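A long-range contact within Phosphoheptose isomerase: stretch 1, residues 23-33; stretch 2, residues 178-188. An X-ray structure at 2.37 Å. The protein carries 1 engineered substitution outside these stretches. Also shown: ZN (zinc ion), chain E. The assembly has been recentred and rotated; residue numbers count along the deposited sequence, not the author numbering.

Stretch 1, residues 23-33: EAEKILVEPTV
Stretch 2 (178-188) ENHILLIHAMC

Stretch 2 is helical throughout, with phi/psi near -62/-43 and i to i+4 bonds such as Leu183 N to Asn179 O, 2.9 Å. Stretch 1 is helical at its start, leaves helical geometry by Ile27 and Leu28 (phi/psi -124/-2 and -116/8), and is helical again over 29-33; Leu28 occupies the N-cap position, right before that helix. Helix 29-33 crosses stretch 2 at -54°, the axes 10.4 Å apart at closest approach. In the register, the CA of Ala24 lies 7.9 Å from that of Asn179, and the CA of Thr32 6.6 Å from that of Met187.

No hydrogen bond crosses the interface, which buries 258 Å² in total; packing holds it, and all the contacting residues are buried. Thr32 (chi1 m) contributes most area. Its OG1 donates to Leu28 O at 2.6 Å, so the hydroxyl is satisfied within its own stretch even though OG1 also sits 3.1 Å from Leu183 CD2. Its methyl is left for packing: Thr32 CG2 meets Met187 CG at 3.8 Å and Ala186 CB at 4.3 Å. Leu183 (m, t) starts sideways but extends nearer, and its CD1 makes an apolar contact with Leu28 CD1 (Leu28 also m, t) at 4.2 Å. At the other end, small Ala24 points toward stretch 2, its CB 3.5 Å from OD1 of Asn179 (chi1 m, chi2 -112°).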

ATOM      1  N   GLU A  23     -25.715   5.025  21.962  1.00 44.30           N
ATOM      2  CA  GLU A  23     -26.184   3.648  22.169  1.00 47.62           C
ATOM      3  C   GLU A  23     -25.038   2.675  22.402  1.00 47.43           C
ATOM      4  O   GLU A  23     -25.097   1.849  23.308  1.00 48.08           O
ATOM      5  CB  GLU A  23     -27.024   3.172  20.980  1.00 50.43           C
ATOM      6  CG  GLU A  23     -28.305   3.973  20.752  1.00 55.17           C
ATOM      7  CD  GLU A  23     -29.288   3.913  21.919  1.00 57.52           C
ATOM      8  OE1 GLU A  23     -29.421   2.839  22.559  1.00 57.69           O
ATOM      9  OE2 GLU A  23     -29.935   4.949  22.186  1.00 58.89           O
ATOM     10  N   ALA A  24     -24.000   2.761  21.578  1.00 47.96           N
ATOM     11  CA  ALA A  24     -22.802   1.928  21.761  1.00 47.86           C
ATOM     12  C   ALA A  24     -22.129   2.168  23.117  1.00 47.33           C
ATOM     13  O   ALA A  24     -21.547   1.252  23.680  1.00 46.59           O
ATOM     14  CB  ALA A  24     -21.810   2.154  20.627  1.00 49.22           C
ATOM     15  N   GLU A  25     -22.213   3.403  23.614  1.00 48.27           N
ATOM     16  CA  GLU A  25     -21.755   3.791  24.956  1.00 49.41           C
ATOM     17  C   GLU A  25     -22.390   2.944  26.070  1.00 51.07           C
ATOM     18  O   GLU A  25     -21.745   2.660  27.074  1.00 50.40           O
ATOM     19  CB  GLU A  25     -22.075   5.279  25.181  1.00 50.60           C
ATOM     20  CG  GLU A  25     -21.550   5.951  26.446  1.00 52.48           C
ATOM     21  CD  GLU A  25     -22.082   7.381  26.607  1.00 54.27           C
ATOM     22  OE1 GLU A  25     -23.291   7.615  26.351  1.00 57.30           O
ATOM     23  OE2 GLU A  25     -21.306   8.281  26.997  1.00 50.62           O
ATOM     24  N   LYS A  26     -23.650   2.549  25.894  1.00 53.31           N
ATOM     25  CA  LYS A  26     -24.346   1.723  26.887  1.00 54.25           C
ATOM     26  C   LYS A  26     -23.843   0.273  26.949  1.00 52.30           C
ATOM     27  O   LYS A  26     -23.837  -0.320  28.022  1.00 55.43           O
ATOM     28  CB  LYS A  26     -25.866   1.743  26.649  1.00 56.59           C
ATOM     29  CG  LYS A  26     -26.486   3.120  26.843  1.00 59.61           C
ATOM     30  CD  LYS A  26     -27.979   3.165  26.562  1.00 61.24           C
ATOM     31  CE  LYS A  26     -28.480   4.601  26.677  1.00 65.23           C
ATOM     32  NZ  LYS A  26     -29.968   4.742  26.653  1.00 68.23           N
ATOM     33  N   ILE A  27     -23.417  -0.292  25.820  1.00 48.58           N
ATOM     34  CA  ILE A  27     -23.163  -1.741  25.726  1.00 45.64           C
ATOM     35  C   ILE A  27     -21.755  -2.199  25.270  1.00 44.24           C
ATOM     36  O   ILE A  27     -21.506  -3.401  25.217  1.00 43.91           O
ATOM     37  CB  ILE A  27     -24.237  -2.402  24.832  1.00 45.69           C
ATOM     38  CG1 ILE A  27     -24.156  -1.907  23.374  1.00 45.02           C
ATOM     39  CG2 ILE A  27     -25.631  -2.139  25.392  1.00 46.57           C
ATOM     40  CD1 ILE A  27     -24.486  -2.975  22.351  1.00 44.95           C
ATOM     41  N   LEU A  28     -20.851  -1.264  24.952  1.00 42.74           N
ATOM     42  CA  LEU A  28     -19.502  -1.592  24.447  1.00 39.67           C
ATOM     43  C   LEU A  28     -18.368  -1.152  25.367  1.00 39.63           C
ATOM     44  O   LEU A  28     -17.207  -1.267  24.992  1.00 39.66           O
ATOM     45  CB  LEU A  28     -19.288  -0.986  23.050  1.00 38.31           C
ATOM     46  CG  LEU A  28     -20.067  -1.639  21.905  1.00 37.35           C
ATOM     47  CD1 LEU A  28     -19.939  -0.845  20.610  1.00 38.01           C
ATOM     48  CD2 LEU A  28     -19.594  -3.070  21.709  1.00 37.34           C
ATOM     49  N   VAL A  29     -18.674  -0.691  26.576  1.00 39.83           N
ATOM     50  CA  VAL A  29     -17.608  -0.322  27.503  1.00 40.31           C
ATOM     51  C   VAL A  29     -16.920  -1.575  28.046  1.00 42.06           C
ATOM     52  O   VAL A  29     -15.702  -1.671  27.951  1.00 41.61           O
ATOM     53  CB  VAL A  29     -18.085   0.608  28.635  1.00 39.30           C
ATOM     54  CG1 VAL A  29     -16.944   0.920  29.603  1.00 39.03           C
ATOM     55  CG2 VAL A  29     -18.610   1.907  28.043  1.00 38.43           C
ATOM     56  N   GLU A  30     -17.685  -2.532  28.581  1.00 46.18           N
ATOM     57  CA  GLU A  30     -17.085  -3.765  29.163  1.00 49.38           C
ATOM     58  C   GLU A  30     -16.326  -4.623  28.121  1.00 45.95           C
ATOM     59  O   GLU A  30     -15.192  -5.032  28.387  1.00 47.04           O
ATOM     60  CB  GLU A  30     -18.117  -4.641  29.934  1.00 53.53           C
ATOM     61  CG  GLU A  30     -18.803  -3.985  31.136  1.00 58.83           C
ATOM     62  CD  GLU A  30     -17.908  -3.799  32.365  1.00 64.90           C
ATOM     63  OE1 GLU A  30     -16.720  -4.208  32.343  1.00 67.30           O
ATOM     64  OE2 GLU A  30     -18.403  -3.228  33.371  1.00 66.53           O
ATOM     65  N   PRO A  31     -16.935  -4.887  26.937  1.00 41.91           N
ATOM     66  CA  PRO A  31     -16.220  -5.640  25.892  1.00 39.14           C
ATOM     67  C   PRO A  31     -14.931  -4.969  25.402  1.00 35.68           C
ATOM     68  O   PRO A  31     -13.916  -5.650  25.274  1.00 34.92           O
ATOM     69  CB  PRO A  31     -17.249  -5.729  24.758  1.00 40.34           C
ATOM     70  CG  PRO A  31     -18.566  -5.582  25.422  1.00 40.85           C
ATOM     71  CD  PRO A  31     -18.322  -4.595  26.520  1.00 41.54           C
ATOM     72  N   THR A  32     -14.976  -3.660  25.134  1.00 33.22           N
ATOM     73  CA  THR A  32     -13.772  -2.888  24.758  1.00 33.05           C
ATOM     74  C   THR A  32     -12.635  -3.065  25.782  1.00 32.72           C
ATOM     75  O   THR A  32     -11.472  -3.224  25.391  1.00 31.36           O
ATOM     76  CB  THR A  32     -14.068  -1.373  24.525  1.00 31.71           C
ATOM     77  OG1 THR A  32     -15.076  -1.232  23.530  1.00 31.57           O
ATOM     78  CG2 THR A  32     -12.844  -0.621  24.038  1.00 30.82           C
ATOM     79  N   VAL A  33     -12.969  -3.064  27.073  1.00 33.09           N
ATOM     80  CA  VAL A  33     -11.967  -3.325  28.115  1.00 34.57           C
ATOM     81  C   VAL A  33     -11.422  -4.758  27.972  1.00 36.11           C
ATOM     82  O   VAL A  33     -10.209  -4.957  28.005  1.00 37.58           O
ATOM     83  CB  VAL A  33     -12.509  -3.056  29.543  1.00 34.75           C
ATOM     84  CG1 VAL A  33     -11.495  -3.464  30.604  1.00 34.09           C
ATOM     85  CG2 VAL A  33     -12.851  -1.578  29.719  1.00 35.26           C
ATOM     86  N   GLU A 178     -17.444   4.466  11.753  1.00 32.51           N
ATOM     87  CA  GLU A 178     -17.154   5.595  12.647  1.00 32.96           C
ATOM     88  C   GLU A 178     -17.051   5.184  14.114  1.00 34.03           C
ATOM     89  O   GLU A 178     -16.218   5.724  14.842  1.00 35.72           O
ATOM     90  CB  GLU A 178     -18.208   6.680  12.488  1.00 32.82           C
ATOM     91  CG  GLU A 178     -18.154   7.366  11.132  1.00 33.92           C
ATOM     92  CD  GLU A 178     -19.453   8.060  10.749  1.00 35.22           C
ATOM     93  OE1 GLU A 178     -20.330   8.253  11.632  1.00 34.51           O
ATOM     94  OE2 GLU A 178     -19.601   8.413   9.545  1.00 35.01           O
ATOM     95  N   ASN A 179     -17.907   4.250  14.539  1.00 34.06           N
ATOM     96  CA  ASN A 179     -17.809   3.639  15.873  1.00 34.63           C
ATOM     97  C   ASN A 179     -16.566   2.727  15.988  1.00 32.61           C
ATOM     98  O   ASN A 179     -15.928   2.675  17.037  1.00 32.66           O
ATOM     99  CB  ASN A 179     -19.088   2.852  16.233  1.00 35.77           C
ATOM    100  CG  ASN A 179     -20.237   3.751  16.634  1.00 38.46           C
ATOM    101  OD1 ASN A 179     -20.667   3.764  17.789  1.00 42.49           O
ATOM    102  ND2 ASN A 179     -20.733   4.525  15.684  1.00 40.26           N
ATOM    103  N   HIS A 180     -16.232   2.009  14.923  1.00 30.24           N
ATOM    104  CA  HIS A 180     -15.051   1.159  14.925  1.00 29.43           C
ATOM    105  C   HIS A 180     -13.757   1.928  15.230  1.00 29.19           C
ATOM    106  O   HIS A 180     -12.919   1.453  16.012  1.00 26.71           O
ATOM    107  CB  HIS A 180     -14.906   0.406  13.592  1.00 29.30           C
ATOM    108  CG  HIS A 180     -15.804  -0.783  13.456  1.00 28.66           C
ATOM    109  ND1 HIS A 180     -15.947  -1.468  12.268  1.00 28.68           N
ATOM    110  CD2 HIS A 180     -16.591  -1.421  14.353  1.00 28.11           C
ATOM    111  CE1 HIS A 180     -16.785  -2.473  12.439  1.00 28.18           C
ATOM    112  NE2 HIS A 180     -17.194  -2.460  13.695  1.00 28.76           N
ATOM    113  N   ILE A 181     -13.594   3.100  14.620  1.00 28.84           N
ATOM    114  CA  ILE A 181     -12.369   3.877  14.816  1.00 30.70           C
ATOM    115  C   ILE A 181     -12.303   4.470  16.227  1.00 29.73           C
ATOM    116  O   ILE A 181     -11.226   4.545  16.803  1.00 28.94           O
ATOM    117  CB  ILE A 181     -12.138   4.943  13.702  1.00 32.72           C
ATOM    118  CG1 ILE A 181     -10.688   5.415  13.709  1.00 35.14           C
ATOM    119  CG2 ILE A 181     -13.067   6.141  13.823  1.00 32.51           C
ATOM    120  CD1 ILE A 181      -9.709   4.316  13.324  1.00 37.87           C
ATOM    121  N   LEU A 182     -13.454   4.873  16.773  1.00 28.43           N
ATOM    122  CA  LEU A 182     -13.548   5.250  18.176  1.00 28.81           C
ATOM    123  C   LEU A 182     -13.084   4.087  19.062  1.00 29.32           C
ATOM    124  O   LEU A 182     -12.241   4.282  19.938  1.00 28.12           O
ATOM    125  CB  LEU A 182     -14.983   5.679  18.544  1.00 29.82           C
ATOM    126  CG  LEU A 182     -15.324   5.843  20.037  1.00 30.23           C
ATOM    127  CD1 LEU A 182     -14.379   6.830  20.707  1.00 30.99           C
ATOM    128  CD2 LEU A 182     -16.765   6.276  20.232  1.00 30.67           C
ATOM    129  N   LEU A 183     -13.642   2.895  18.826  1.00 29.49           N
ATOM    130  CA  LEU A 183     -13.280   1.692  19.585  1.00 31.29           C
ATOM    131  C   LEU A 183     -11.773   1.413  19.552  1.00 32.00           C
ATOM    132  O   LEU A 183     -11.166   1.157  20.586  1.00 32.80           O
ATOM    133  CB  LEU A 183     -14.056   0.458  19.088  1.00 30.99           C
ATOM    134  CG  LEU A 183     -15.548   0.391  19.421  1.00 31.42           C
ATOM    135  CD1 LEU A 183     -16.196  -0.806  18.748  1.00 31.46           C
ATOM    136  CD2 LEU A 183     -15.774   0.314  20.917  1.00 32.35           C
ATOM    137  N   ILE A 184     -11.182   1.488  18.364  1.00 32.71           N
ATOM    138  CA  ILE A 184      -9.734   1.334  18.191  1.00 32.67           C
ATOM    139  C   ILE A 184      -8.950   2.330  19.034  1.00 33.10           C
ATOM    140  O   ILE A 184      -7.996   1.949  19.705  1.00 34.30           O
ATOM    141  CB  ILE A 184      -9.341   1.442  16.697  1.00 31.91           C
ATOM    142  CG1 ILE A 184      -9.705   0.123  16.001  1.00 32.41           C
ATOM    143  CG2 ILE A 184      -7.858   1.775  16.516  1.00 32.03           C
ATOM    144  CD1 ILE A 184      -9.676   0.167  14.491  1.00 32.34           C
ATOM    145  N   HIS A 185      -9.350   3.598  18.979  1.00 34.52           N
ATOM    146  CA  HIS A 185      -8.694   4.664  19.741  1.00 34.23           C
ATOM    147  C   HIS A 185      -8.757   4.434  21.237  1.00 33.66           C
ATOM    148  O   HIS A 185      -7.770   4.640  21.931  1.00 33.87           O
ATOM    149  CB  HIS A 185      -9.280   6.037  19.386  1.00 34.09           C
ATOM    150  CG  HIS A 185      -8.777   6.577  18.087  1.00 37.18           C
ATOM    151  ND1 HIS A 185      -9.490   7.472  17.320  1.00 37.44           N
ATOM    152  CD2 HIS A 185      -7.625   6.339  17.415  1.00 39.15           C
ATOM    153  CE1 HIS A 185      -8.790   7.773  16.239  1.00 39.69           C
ATOM    154  NE2 HIS A 185      -7.655   7.097  16.272  1.00 41.47           N
ATOM    155  N   ALA A 186      -9.922   4.011  21.718  1.00 33.66           N
ATOM    156  CA  ALA A 186     -10.122   3.690  23.127  1.00 33.59           C
ATOM    157  C   ALA A 186      -9.267   2.494  23.578  1.00 34.23           C
ATOM    158  O   ALA A 186      -8.770   2.493  24.702  1.00 35.42           O
ATOM    159  CB  ALA A 186     -11.596   3.423  23.397  1.00 33.20           C
ATOM    160  N   MET A 187      -9.101   1.499  22.700  1.00 34.97           N
ATOM    161  CA  MET A 187      -8.240   0.333  22.962  1.00 35.11           C
ATOM    162  C   MET A 187      -6.751   0.714  23.025  1.00 33.64           C
ATOM    163  O   MET A 187      -6.047   0.307  23.955  1.00 32.04           O
ATOM    164  CB  MET A 187      -8.450  -0.771  21.903  1.00 36.39           C
ATOM    165  CG  MET A 187      -9.732  -1.577  22.068  1.00 38.66           C
ATOM    166  SD  MET A 187      -9.900  -3.028  20.981  1.00 43.31           S
ATOM    167  CE  MET A 187     -10.048  -2.327  19.338  1.00 44.18           C
ATOM    168  N   CYS A 188      -6.281   1.479  22.037  1.00 32.72           N
ATOM    169  CA  CYS A 188      -4.890   1.978  22.018  1.00 34.43           C
ATOM    170  C   CYS A 188      -4.531   2.826  23.233  1.00 34.21           C
ATOM    171  O   CYS A 188      -3.417   2.736  23.732  1.00 34.10           O
ATOM    172  CB  CYS A 188      -4.613   2.820  20.770  1.00 34.96           C
ATOM    173  SG  CYS A 188      -4.761   1.901  19.234  1.00 38.22           S
TER
HETATM  174 ZN    ZN E 301      -5.825   7.639  15.149  1.00 58.72          ZN